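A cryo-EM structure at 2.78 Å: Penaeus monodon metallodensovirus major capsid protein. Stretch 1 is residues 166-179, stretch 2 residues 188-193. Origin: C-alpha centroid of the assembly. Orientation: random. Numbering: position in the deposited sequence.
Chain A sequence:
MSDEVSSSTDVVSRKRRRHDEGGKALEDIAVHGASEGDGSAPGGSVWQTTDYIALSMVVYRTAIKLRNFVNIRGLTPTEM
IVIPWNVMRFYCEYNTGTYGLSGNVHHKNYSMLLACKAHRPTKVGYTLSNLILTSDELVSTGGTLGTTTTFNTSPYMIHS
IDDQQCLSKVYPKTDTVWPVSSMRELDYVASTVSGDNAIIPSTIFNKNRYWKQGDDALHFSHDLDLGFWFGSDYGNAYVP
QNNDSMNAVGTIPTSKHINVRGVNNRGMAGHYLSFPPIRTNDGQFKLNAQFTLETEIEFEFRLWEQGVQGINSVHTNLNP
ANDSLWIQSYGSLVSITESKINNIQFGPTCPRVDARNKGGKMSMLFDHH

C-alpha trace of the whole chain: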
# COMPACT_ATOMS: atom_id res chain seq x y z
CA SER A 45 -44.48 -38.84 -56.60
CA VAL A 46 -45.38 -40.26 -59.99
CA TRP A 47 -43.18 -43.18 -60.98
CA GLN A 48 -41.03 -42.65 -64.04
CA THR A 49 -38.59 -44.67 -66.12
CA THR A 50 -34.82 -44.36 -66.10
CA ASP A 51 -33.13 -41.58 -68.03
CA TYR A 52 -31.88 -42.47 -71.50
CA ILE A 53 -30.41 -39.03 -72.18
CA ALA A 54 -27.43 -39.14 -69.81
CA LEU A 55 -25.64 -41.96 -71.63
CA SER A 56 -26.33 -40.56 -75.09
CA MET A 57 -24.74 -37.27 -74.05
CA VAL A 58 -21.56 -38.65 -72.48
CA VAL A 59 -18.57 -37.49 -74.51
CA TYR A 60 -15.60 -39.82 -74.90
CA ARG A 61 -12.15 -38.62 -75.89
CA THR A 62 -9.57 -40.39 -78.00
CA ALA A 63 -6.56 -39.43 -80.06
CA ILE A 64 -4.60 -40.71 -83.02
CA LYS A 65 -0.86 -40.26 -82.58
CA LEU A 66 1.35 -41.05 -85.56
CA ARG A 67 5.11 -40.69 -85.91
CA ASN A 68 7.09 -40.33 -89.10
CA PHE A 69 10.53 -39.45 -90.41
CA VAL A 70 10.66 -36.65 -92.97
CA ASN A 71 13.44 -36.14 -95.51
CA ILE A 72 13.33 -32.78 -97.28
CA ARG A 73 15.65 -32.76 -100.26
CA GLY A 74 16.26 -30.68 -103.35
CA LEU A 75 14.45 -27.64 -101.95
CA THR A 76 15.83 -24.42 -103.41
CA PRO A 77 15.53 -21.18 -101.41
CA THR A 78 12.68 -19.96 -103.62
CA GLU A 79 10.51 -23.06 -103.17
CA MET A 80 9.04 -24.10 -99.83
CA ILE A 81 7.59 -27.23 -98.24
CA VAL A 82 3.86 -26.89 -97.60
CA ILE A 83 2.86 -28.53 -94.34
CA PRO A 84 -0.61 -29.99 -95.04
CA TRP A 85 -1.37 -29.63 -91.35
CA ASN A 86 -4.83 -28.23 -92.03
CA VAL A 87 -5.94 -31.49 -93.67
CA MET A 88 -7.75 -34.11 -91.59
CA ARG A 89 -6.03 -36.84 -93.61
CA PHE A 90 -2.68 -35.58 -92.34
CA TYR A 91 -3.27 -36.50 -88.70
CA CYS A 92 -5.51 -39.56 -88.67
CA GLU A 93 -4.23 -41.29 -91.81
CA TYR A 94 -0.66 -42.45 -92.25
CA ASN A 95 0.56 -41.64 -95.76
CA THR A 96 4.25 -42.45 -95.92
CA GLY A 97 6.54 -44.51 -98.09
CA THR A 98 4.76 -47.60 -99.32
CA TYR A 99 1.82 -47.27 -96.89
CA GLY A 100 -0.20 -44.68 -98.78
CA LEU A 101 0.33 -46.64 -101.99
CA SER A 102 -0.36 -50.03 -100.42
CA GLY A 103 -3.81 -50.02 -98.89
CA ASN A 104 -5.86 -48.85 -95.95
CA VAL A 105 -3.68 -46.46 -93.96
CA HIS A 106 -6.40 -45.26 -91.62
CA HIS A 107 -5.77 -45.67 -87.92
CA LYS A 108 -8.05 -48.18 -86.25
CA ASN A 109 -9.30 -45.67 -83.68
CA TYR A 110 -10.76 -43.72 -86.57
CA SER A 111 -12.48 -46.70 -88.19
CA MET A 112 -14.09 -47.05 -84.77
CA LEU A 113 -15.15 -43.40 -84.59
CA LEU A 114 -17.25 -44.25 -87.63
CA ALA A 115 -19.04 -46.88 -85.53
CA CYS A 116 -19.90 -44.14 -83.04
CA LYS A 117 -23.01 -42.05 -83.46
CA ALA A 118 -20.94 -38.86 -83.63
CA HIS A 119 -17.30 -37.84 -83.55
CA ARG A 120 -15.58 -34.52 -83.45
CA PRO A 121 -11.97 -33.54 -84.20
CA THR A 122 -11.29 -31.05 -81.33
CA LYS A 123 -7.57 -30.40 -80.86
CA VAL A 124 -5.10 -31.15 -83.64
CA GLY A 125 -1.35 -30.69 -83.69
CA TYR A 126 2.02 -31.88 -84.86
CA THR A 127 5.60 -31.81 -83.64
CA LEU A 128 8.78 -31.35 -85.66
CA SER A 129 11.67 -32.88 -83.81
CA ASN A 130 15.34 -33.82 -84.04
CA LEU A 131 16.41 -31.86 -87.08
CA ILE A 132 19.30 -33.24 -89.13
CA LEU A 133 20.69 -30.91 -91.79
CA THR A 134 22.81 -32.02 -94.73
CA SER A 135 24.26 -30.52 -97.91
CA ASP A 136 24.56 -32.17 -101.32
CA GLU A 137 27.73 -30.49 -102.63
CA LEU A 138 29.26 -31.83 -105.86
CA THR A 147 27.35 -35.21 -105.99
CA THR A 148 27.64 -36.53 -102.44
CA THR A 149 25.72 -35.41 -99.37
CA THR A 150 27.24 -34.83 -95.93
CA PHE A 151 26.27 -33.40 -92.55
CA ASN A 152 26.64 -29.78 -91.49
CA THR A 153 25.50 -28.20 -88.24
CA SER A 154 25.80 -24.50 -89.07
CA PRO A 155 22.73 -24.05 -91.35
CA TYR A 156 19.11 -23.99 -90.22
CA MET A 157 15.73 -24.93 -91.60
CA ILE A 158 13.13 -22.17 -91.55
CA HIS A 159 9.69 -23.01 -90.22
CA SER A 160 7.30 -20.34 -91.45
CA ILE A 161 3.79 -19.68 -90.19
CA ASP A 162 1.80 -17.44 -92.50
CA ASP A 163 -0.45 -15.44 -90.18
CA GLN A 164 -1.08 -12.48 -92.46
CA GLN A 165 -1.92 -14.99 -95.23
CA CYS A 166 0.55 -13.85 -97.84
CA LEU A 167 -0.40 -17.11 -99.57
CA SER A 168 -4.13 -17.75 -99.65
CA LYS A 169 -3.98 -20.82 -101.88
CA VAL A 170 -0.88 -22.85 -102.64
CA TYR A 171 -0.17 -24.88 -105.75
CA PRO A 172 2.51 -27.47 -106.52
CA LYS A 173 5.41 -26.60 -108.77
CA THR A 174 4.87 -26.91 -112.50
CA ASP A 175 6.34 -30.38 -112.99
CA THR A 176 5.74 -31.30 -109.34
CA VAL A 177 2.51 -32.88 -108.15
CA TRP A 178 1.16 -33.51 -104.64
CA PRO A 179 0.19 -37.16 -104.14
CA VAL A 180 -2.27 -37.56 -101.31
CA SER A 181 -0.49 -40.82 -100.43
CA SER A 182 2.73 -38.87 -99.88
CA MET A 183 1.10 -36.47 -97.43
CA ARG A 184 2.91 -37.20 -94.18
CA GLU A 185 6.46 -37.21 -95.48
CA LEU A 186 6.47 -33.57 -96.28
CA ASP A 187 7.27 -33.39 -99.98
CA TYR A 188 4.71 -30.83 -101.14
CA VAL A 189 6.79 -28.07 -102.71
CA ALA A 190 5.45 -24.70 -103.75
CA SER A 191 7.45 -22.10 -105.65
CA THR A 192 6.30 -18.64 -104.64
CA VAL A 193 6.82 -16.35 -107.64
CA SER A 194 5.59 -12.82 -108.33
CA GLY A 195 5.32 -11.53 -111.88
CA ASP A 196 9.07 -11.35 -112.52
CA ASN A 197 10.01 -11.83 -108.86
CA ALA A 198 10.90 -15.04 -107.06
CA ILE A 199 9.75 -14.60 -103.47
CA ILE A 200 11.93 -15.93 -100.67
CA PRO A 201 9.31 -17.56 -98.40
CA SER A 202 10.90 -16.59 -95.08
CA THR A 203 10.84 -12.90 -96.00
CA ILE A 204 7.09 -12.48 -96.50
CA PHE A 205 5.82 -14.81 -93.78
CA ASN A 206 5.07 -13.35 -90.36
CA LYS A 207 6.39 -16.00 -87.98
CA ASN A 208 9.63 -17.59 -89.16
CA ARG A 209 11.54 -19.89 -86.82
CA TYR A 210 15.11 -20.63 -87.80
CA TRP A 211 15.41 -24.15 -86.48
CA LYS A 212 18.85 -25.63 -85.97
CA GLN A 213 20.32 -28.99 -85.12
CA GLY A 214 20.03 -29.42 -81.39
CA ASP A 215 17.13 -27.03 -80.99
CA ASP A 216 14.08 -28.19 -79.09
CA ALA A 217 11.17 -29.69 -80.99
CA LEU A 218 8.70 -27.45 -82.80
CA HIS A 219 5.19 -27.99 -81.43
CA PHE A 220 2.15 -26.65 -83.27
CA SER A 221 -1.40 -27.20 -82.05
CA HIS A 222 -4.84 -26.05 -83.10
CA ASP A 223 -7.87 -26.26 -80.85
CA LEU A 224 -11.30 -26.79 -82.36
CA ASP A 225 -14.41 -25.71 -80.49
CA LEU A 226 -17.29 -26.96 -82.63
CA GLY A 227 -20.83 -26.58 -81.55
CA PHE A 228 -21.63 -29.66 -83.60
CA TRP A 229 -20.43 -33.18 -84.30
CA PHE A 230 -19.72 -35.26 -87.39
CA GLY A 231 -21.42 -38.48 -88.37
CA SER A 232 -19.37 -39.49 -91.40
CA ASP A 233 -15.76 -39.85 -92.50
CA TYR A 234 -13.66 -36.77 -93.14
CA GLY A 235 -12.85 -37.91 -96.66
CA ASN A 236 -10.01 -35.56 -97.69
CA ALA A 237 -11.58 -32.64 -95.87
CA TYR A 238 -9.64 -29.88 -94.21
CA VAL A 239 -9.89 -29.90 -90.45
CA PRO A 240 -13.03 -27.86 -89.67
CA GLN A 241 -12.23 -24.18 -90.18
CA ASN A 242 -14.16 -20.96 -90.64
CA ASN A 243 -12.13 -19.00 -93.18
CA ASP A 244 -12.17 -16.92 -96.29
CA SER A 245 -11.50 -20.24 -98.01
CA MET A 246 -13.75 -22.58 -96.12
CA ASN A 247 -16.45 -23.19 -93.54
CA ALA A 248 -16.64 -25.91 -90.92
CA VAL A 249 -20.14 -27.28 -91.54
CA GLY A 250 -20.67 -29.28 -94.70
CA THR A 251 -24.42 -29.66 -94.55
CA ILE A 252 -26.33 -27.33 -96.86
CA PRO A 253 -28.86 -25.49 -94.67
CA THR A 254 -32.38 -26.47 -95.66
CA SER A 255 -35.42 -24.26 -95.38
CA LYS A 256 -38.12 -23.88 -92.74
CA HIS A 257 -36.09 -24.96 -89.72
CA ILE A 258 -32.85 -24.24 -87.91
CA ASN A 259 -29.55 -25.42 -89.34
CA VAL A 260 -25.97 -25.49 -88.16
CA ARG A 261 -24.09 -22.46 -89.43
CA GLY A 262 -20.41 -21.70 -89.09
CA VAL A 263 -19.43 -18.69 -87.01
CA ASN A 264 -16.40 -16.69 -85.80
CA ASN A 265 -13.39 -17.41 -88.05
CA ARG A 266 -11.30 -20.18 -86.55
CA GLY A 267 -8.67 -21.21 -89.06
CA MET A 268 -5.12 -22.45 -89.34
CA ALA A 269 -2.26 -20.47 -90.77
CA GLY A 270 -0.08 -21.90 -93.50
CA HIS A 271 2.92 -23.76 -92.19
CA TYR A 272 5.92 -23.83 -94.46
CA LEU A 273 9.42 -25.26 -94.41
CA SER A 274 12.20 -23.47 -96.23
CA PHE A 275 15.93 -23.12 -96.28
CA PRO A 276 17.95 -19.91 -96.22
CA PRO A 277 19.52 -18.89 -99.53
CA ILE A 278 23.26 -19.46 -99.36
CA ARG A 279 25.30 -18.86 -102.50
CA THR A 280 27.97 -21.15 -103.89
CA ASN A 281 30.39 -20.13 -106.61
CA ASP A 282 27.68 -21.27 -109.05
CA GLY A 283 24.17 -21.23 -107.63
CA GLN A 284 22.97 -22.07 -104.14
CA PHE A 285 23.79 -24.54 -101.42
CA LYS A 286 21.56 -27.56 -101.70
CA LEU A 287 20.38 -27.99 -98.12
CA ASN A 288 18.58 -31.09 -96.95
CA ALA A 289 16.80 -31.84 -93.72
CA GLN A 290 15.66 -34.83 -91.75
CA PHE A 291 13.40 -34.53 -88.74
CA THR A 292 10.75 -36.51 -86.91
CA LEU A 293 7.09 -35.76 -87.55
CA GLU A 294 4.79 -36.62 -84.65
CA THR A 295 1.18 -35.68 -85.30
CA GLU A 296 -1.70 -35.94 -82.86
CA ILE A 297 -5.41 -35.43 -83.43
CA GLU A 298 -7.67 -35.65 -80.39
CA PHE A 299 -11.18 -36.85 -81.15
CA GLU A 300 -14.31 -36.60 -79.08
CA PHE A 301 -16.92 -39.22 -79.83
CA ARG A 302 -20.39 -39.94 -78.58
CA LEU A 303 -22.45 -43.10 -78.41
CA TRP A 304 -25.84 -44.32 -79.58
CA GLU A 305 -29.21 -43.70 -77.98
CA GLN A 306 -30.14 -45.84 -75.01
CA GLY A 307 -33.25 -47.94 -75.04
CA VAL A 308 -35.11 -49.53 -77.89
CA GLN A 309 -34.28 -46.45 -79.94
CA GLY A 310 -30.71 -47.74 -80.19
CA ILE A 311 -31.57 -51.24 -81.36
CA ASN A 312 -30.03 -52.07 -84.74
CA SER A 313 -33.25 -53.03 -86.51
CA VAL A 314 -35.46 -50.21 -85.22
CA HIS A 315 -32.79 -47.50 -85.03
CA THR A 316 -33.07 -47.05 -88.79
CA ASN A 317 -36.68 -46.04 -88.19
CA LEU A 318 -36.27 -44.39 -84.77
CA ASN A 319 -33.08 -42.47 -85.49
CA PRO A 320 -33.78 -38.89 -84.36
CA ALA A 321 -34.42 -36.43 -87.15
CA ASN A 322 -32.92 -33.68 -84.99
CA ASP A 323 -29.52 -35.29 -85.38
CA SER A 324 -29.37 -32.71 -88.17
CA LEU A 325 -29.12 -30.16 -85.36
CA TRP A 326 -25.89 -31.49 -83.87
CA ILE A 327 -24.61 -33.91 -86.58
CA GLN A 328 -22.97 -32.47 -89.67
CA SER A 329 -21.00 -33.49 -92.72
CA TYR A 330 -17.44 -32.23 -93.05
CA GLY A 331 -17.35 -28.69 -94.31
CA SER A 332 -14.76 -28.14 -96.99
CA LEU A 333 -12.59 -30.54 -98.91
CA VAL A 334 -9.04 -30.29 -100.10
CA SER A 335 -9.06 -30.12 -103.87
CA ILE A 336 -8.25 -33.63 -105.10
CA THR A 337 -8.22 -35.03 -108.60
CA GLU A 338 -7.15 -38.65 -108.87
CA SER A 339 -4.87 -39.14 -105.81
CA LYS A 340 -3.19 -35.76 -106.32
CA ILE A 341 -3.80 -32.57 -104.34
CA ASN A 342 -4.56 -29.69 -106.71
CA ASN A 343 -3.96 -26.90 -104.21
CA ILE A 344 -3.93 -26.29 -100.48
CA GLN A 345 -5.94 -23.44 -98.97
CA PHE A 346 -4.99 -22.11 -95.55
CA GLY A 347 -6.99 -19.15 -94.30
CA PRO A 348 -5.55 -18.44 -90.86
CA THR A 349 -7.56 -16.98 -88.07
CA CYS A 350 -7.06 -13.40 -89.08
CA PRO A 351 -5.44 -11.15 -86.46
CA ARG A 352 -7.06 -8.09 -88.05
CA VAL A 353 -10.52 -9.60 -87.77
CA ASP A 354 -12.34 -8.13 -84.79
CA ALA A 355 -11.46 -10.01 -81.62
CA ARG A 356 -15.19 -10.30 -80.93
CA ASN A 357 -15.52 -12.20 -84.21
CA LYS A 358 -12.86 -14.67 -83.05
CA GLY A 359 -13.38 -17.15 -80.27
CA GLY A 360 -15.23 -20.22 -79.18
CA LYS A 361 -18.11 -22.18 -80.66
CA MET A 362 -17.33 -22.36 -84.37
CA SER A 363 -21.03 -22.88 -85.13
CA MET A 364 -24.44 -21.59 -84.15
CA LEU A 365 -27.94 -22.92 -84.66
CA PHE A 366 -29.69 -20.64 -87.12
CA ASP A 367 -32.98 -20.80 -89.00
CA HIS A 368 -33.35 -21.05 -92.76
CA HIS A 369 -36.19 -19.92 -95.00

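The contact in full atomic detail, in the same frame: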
# COMPACT_ATOMS: atom_id res chain seq x y z
N CYS A 166 -0.07 -14.21 -96.58
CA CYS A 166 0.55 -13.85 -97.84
C CYS A 166 0.10 -14.79 -98.94
O CYS A 166 -0.19 -14.36 -100.06
CB CYS A 166 2.07 -13.88 -97.71
SG CYS A 166 2.74 -12.73 -96.51
N LEU A 167 0.01 -16.08 -98.63
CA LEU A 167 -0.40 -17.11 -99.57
C LEU A 167 -1.77 -17.60 -99.14
O LEU A 167 -1.91 -18.26 -98.11
CB LEU A 167 0.61 -18.25 -99.60
CG LEU A 167 1.82 -18.11 -100.52
CD1 LEU A 167 2.66 -16.93 -100.15
CD2 LEU A 167 2.64 -19.37 -100.44
N SER A 168 -2.79 -17.28 -99.93
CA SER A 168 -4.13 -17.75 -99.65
C SER A 168 -4.30 -19.20 -100.08
O SER A 168 -4.82 -20.02 -99.33
CB SER A 168 -5.15 -16.87 -100.36
OG SER A 168 -6.46 -17.35 -100.18
N LYS A 169 -3.87 -19.51 -101.28
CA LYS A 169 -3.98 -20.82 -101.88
C LYS A 169 -2.63 -21.17 -102.47
O LYS A 169 -1.96 -20.31 -103.03
CB LYS A 169 -5.07 -20.85 -102.94
CG LYS A 169 -5.31 -22.18 -103.55
CD LYS A 169 -6.30 -22.08 -104.67
CE LYS A 169 -7.68 -21.78 -104.16
NZ LYS A 169 -8.65 -21.71 -105.28
N VAL A 170 -2.24 -22.43 -102.35
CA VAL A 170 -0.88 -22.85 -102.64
C VAL A 170 -0.93 -24.00 -103.62
O VAL A 170 -1.65 -24.99 -103.39
CB VAL A 170 -0.15 -23.26 -101.35
CG1 VAL A 170 1.19 -23.76 -101.68
CG2 VAL A 170 -0.04 -22.08 -100.42
N TYR A 171 -0.18 -23.90 -104.69
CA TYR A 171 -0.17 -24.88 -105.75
C TYR A 171 1.18 -25.59 -105.81
O TYR A 171 2.20 -25.02 -105.41
CB TYR A 171 -0.43 -24.23 -107.11
CG TYR A 171 -1.79 -23.62 -107.25
CD1 TYR A 171 -2.85 -24.36 -107.74
CD2 TYR A 171 -2.02 -22.31 -106.89
CE1 TYR A 171 -4.09 -23.80 -107.87
CE2 TYR A 171 -3.26 -21.74 -107.02
CZ TYR A 171 -4.29 -22.50 -107.51
OH TYR A 171 -5.54 -21.94 -107.64
N PRO A 172 1.22 -26.82 -106.29
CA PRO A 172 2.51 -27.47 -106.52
C PRO A 172 3.28 -26.80 -107.65
O PRO A 172 2.73 -26.05 -108.45
CB PRO A 172 2.12 -28.90 -106.89
CG PRO A 172 0.75 -28.80 -107.38
CD PRO A 172 0.10 -27.73 -106.58
N LYS A 173 4.57 -27.09 -107.69
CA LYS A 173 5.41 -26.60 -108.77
C LYS A 173 4.96 -27.21 -110.09
O LYS A 173 4.24 -28.20 -110.13
CB LYS A 173 6.87 -26.94 -108.53
CG LYS A 173 7.51 -26.20 -107.42
CD LYS A 173 8.82 -26.86 -107.12
CE LYS A 173 9.70 -26.87 -108.35
NZ LYS A 173 10.98 -27.58 -108.11
N THR A 174 5.40 -26.58 -111.18
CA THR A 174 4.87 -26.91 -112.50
C THR A 174 4.98 -28.40 -112.81
O THR A 174 3.97 -29.06 -113.09
CB THR A 174 5.60 -26.08 -113.55
OG1 THR A 174 7.01 -26.35 -113.47
CG2 THR A 174 5.37 -24.61 -113.31
N ASP A 175 6.18 -28.95 -112.75
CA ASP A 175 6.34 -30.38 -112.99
C ASP A 175 6.03 -31.21 -111.76
O ASP A 175 5.79 -32.41 -111.88
CB ASP A 175 7.76 -30.68 -113.47
CG ASP A 175 8.01 -30.16 -114.87
OD1 ASP A 175 7.03 -29.87 -115.58
OD2 ASP A 175 9.19 -30.05 -115.26
N THR A 176 6.03 -30.60 -110.58
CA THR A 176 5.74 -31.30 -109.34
C THR A 176 4.24 -31.55 -109.22
O THR A 176 3.42 -30.79 -109.75
CB THR A 176 6.23 -30.48 -108.15
OG1 THR A 176 7.65 -30.32 -108.25
CG2 THR A 176 5.91 -31.15 -106.84
N VAL A 177 3.88 -32.63 -108.54
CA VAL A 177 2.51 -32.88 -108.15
C VAL A 177 2.52 -33.30 -106.68
O VAL A 177 3.56 -33.61 -106.11
CB VAL A 177 1.84 -33.95 -109.04
CG1 VAL A 177 2.34 -35.34 -108.69
CG2 VAL A 177 0.34 -33.83 -108.97
N TRP A 178 1.33 -33.29 -106.07
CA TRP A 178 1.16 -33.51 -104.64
C TRP A 178 0.32 -34.76 -104.41
O TRP A 178 -0.90 -34.67 -104.22
CB TRP A 178 0.50 -32.31 -103.97
CG TRP A 178 1.37 -31.13 -103.87
CD1 TRP A 178 2.68 -31.05 -104.21
CD2 TRP A 178 1.01 -29.84 -103.38
NE1 TRP A 178 3.16 -29.80 -103.96
CE2 TRP A 178 2.15 -29.03 -103.45
CE3 TRP A 178 -0.18 -29.29 -102.89
CZ2 TRP A 178 2.14 -27.70 -103.05
CZ3 TRP A 178 -0.18 -27.98 -102.50
CH2 TRP A 178 0.97 -27.20 -102.58
N PRO A 179 0.94 -35.94 -104.42
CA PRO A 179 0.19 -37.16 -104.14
C PRO A 179 -0.39 -37.13 -102.74
O PRO A 179 0.27 -36.73 -101.79
CB PRO A 179 1.24 -38.26 -104.29
CG PRO A 179 2.26 -37.67 -105.17
CD PRO A 179 2.33 -36.24 -104.78
N TYR A 188 5.49 -31.72 -100.29
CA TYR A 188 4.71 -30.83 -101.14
C TYR A 188 5.48 -29.53 -101.26
O TYR A 188 5.62 -28.79 -100.29
CB TYR A 188 3.32 -30.58 -100.56
CG TYR A 188 2.46 -31.80 -100.42
CD1 TYR A 188 2.60 -32.88 -101.27
CD2 TYR A 188 1.43 -31.84 -99.50
CE1 TYR A 188 1.80 -33.98 -101.15
CE2 TYR A 188 0.62 -32.94 -99.38
CZ TYR A 188 0.81 -34.00 -100.21
OH TYR A 188 -0.00 -35.10 -100.10
N VAL A 189 5.93 -29.22 -102.47
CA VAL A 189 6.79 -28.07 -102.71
C VAL A 189 6.00 -27.05 -103.50
O VAL A 189 5.34 -27.39 -104.49
CB VAL A 189 8.09 -28.46 -103.44
CG1 VAL A 189 8.95 -29.31 -102.57
CG2 VAL A 189 7.78 -29.23 -104.67
N ALA A 190 6.04 -25.81 -103.05
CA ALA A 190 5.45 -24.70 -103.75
C ALA A 190 6.53 -23.68 -104.04
O ALA A 190 7.36 -23.38 -103.18
CB ALA A 190 4.35 -24.06 -102.93
N SER A 191 6.53 -23.16 -105.26
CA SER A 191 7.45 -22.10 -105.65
C SER A 191 6.67 -20.80 -105.65
O SER A 191 5.81 -20.59 -106.52
CB SER A 191 8.06 -22.39 -107.01
OG SER A 191 8.95 -21.35 -107.39
N THR A 192 6.94 -19.94 -104.69
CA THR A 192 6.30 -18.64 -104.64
C THR A 192 7.01 -17.69 -105.60
O THR A 192 8.22 -17.46 -105.49
CB THR A 192 6.29 -18.10 -103.21
OG1 THR A 192 5.69 -16.80 -103.18
CG2 THR A 192 7.70 -18.07 -102.61
N VAL A 193 6.26 -17.17 -106.57
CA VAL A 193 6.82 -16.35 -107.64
C VAL A 193 5.85 -15.22 -107.93
O VAL A 193 4.67 -15.46 -108.20
CB VAL A 193 7.10 -17.18 -108.91
CG1 VAL A 193 7.56 -16.29 -110.04
CG2 VAL A 193 8.16 -18.24 -108.63

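The contact between residues 166-179 and 188-193 buries 518 Å², both sides summed, and its shape is best read from the aromatic pair at one end. Trp 178 and Tyr 188 both direct their CA-to-CB bonds toward the opposing stretch, with CA atoms 5.7 Å apart, and both take chi1 rotamer m. The five-membered ring of Trp 178 and the ring of Tyr 188 form an offset stack: their centroids lie 4.4 Å apart and their planes meet at 28°, so the rings overlap without being parallel. The closest approach, Trp 178 CG to Tyr 188 CD1, is 3.4 Å, which is van der Waals contact.

Alongside the offset stack, each residue has its own CB over the face of the other's ring. Tyr 188 CB stands 3.5 Å from the centroid of the Trp 178 five-membered ring, only 11° off its normal, so it sits almost squarely on the face. Trp 178 CB lies 3.9 Å from the centroid of the Tyr 188 ring, 30° off the normal, a more slanted fit over the face. Two reciprocal CH-pi contacts thus accompany the stack.

At the far end of the tyrosine, Tyr 188 OH donates a hydrogen bond to Pro 179 O. The modelled distance from Tyr 188 OH to Pro 179 O, 2.4 Å, is very short, and at 2.78 Å resolution its exact value deserves caution. Pro 179 O lies at the edge of the Tyr 188 ring, near its plane, while Pro 179 CD packs more loosely, 4.3 Å from Tyr 188 CE1.

Val 189 O is the shared polar point of the contact. Trp 178 NE1 donates to Val 189 O at 3.3 Å, with an N-H...O angle of 139°. Lys 173 N also reaches Val 189 O at 3.3 Å, but its angle of 135° marks a weak bond. Pro 172 CA adds a CA-H...O contact to Val 189 O at 3.5 Å, with 149° at the hydrogen. The similarly near approach of Trp 178 NE1 to Val 189 N, 3.2 Å, is no hydrogen bond, because both atoms are donors.

Beyond this carbonyl, Ala 190 and Val 189 make the clearest bump-in-hollow fits. Ala 190 CB is a single-methyl bump in a hollow with three contributors: Val 170 CG1 at 3.4 Å from Ala 190 CB, Tyr 171 O also at 3.4 Å from Ala 190 CB, and Trp 178 CZ2 at 4.3 Å from Ala 190 CB, where the methyl meets the indole edge near its plane. Val 189 CG2 fits between Thr 176 CG2, 3.4 Å from Val 189 CG2, and Lys 173 CD, 3.6 Å from Val 189 CG2. The lysine contributes its aliphatic stem here, and Lys 173 CG continues the packing at 3.9 Å from Ser 191 CB; its NZ is hydrogen-bonded elsewhere in the structure.

Packing thins toward Leu 167, whose CD1 lies 4.3 Å from Thr 192 OG1 while the two CA atoms are 8.5 Å apart.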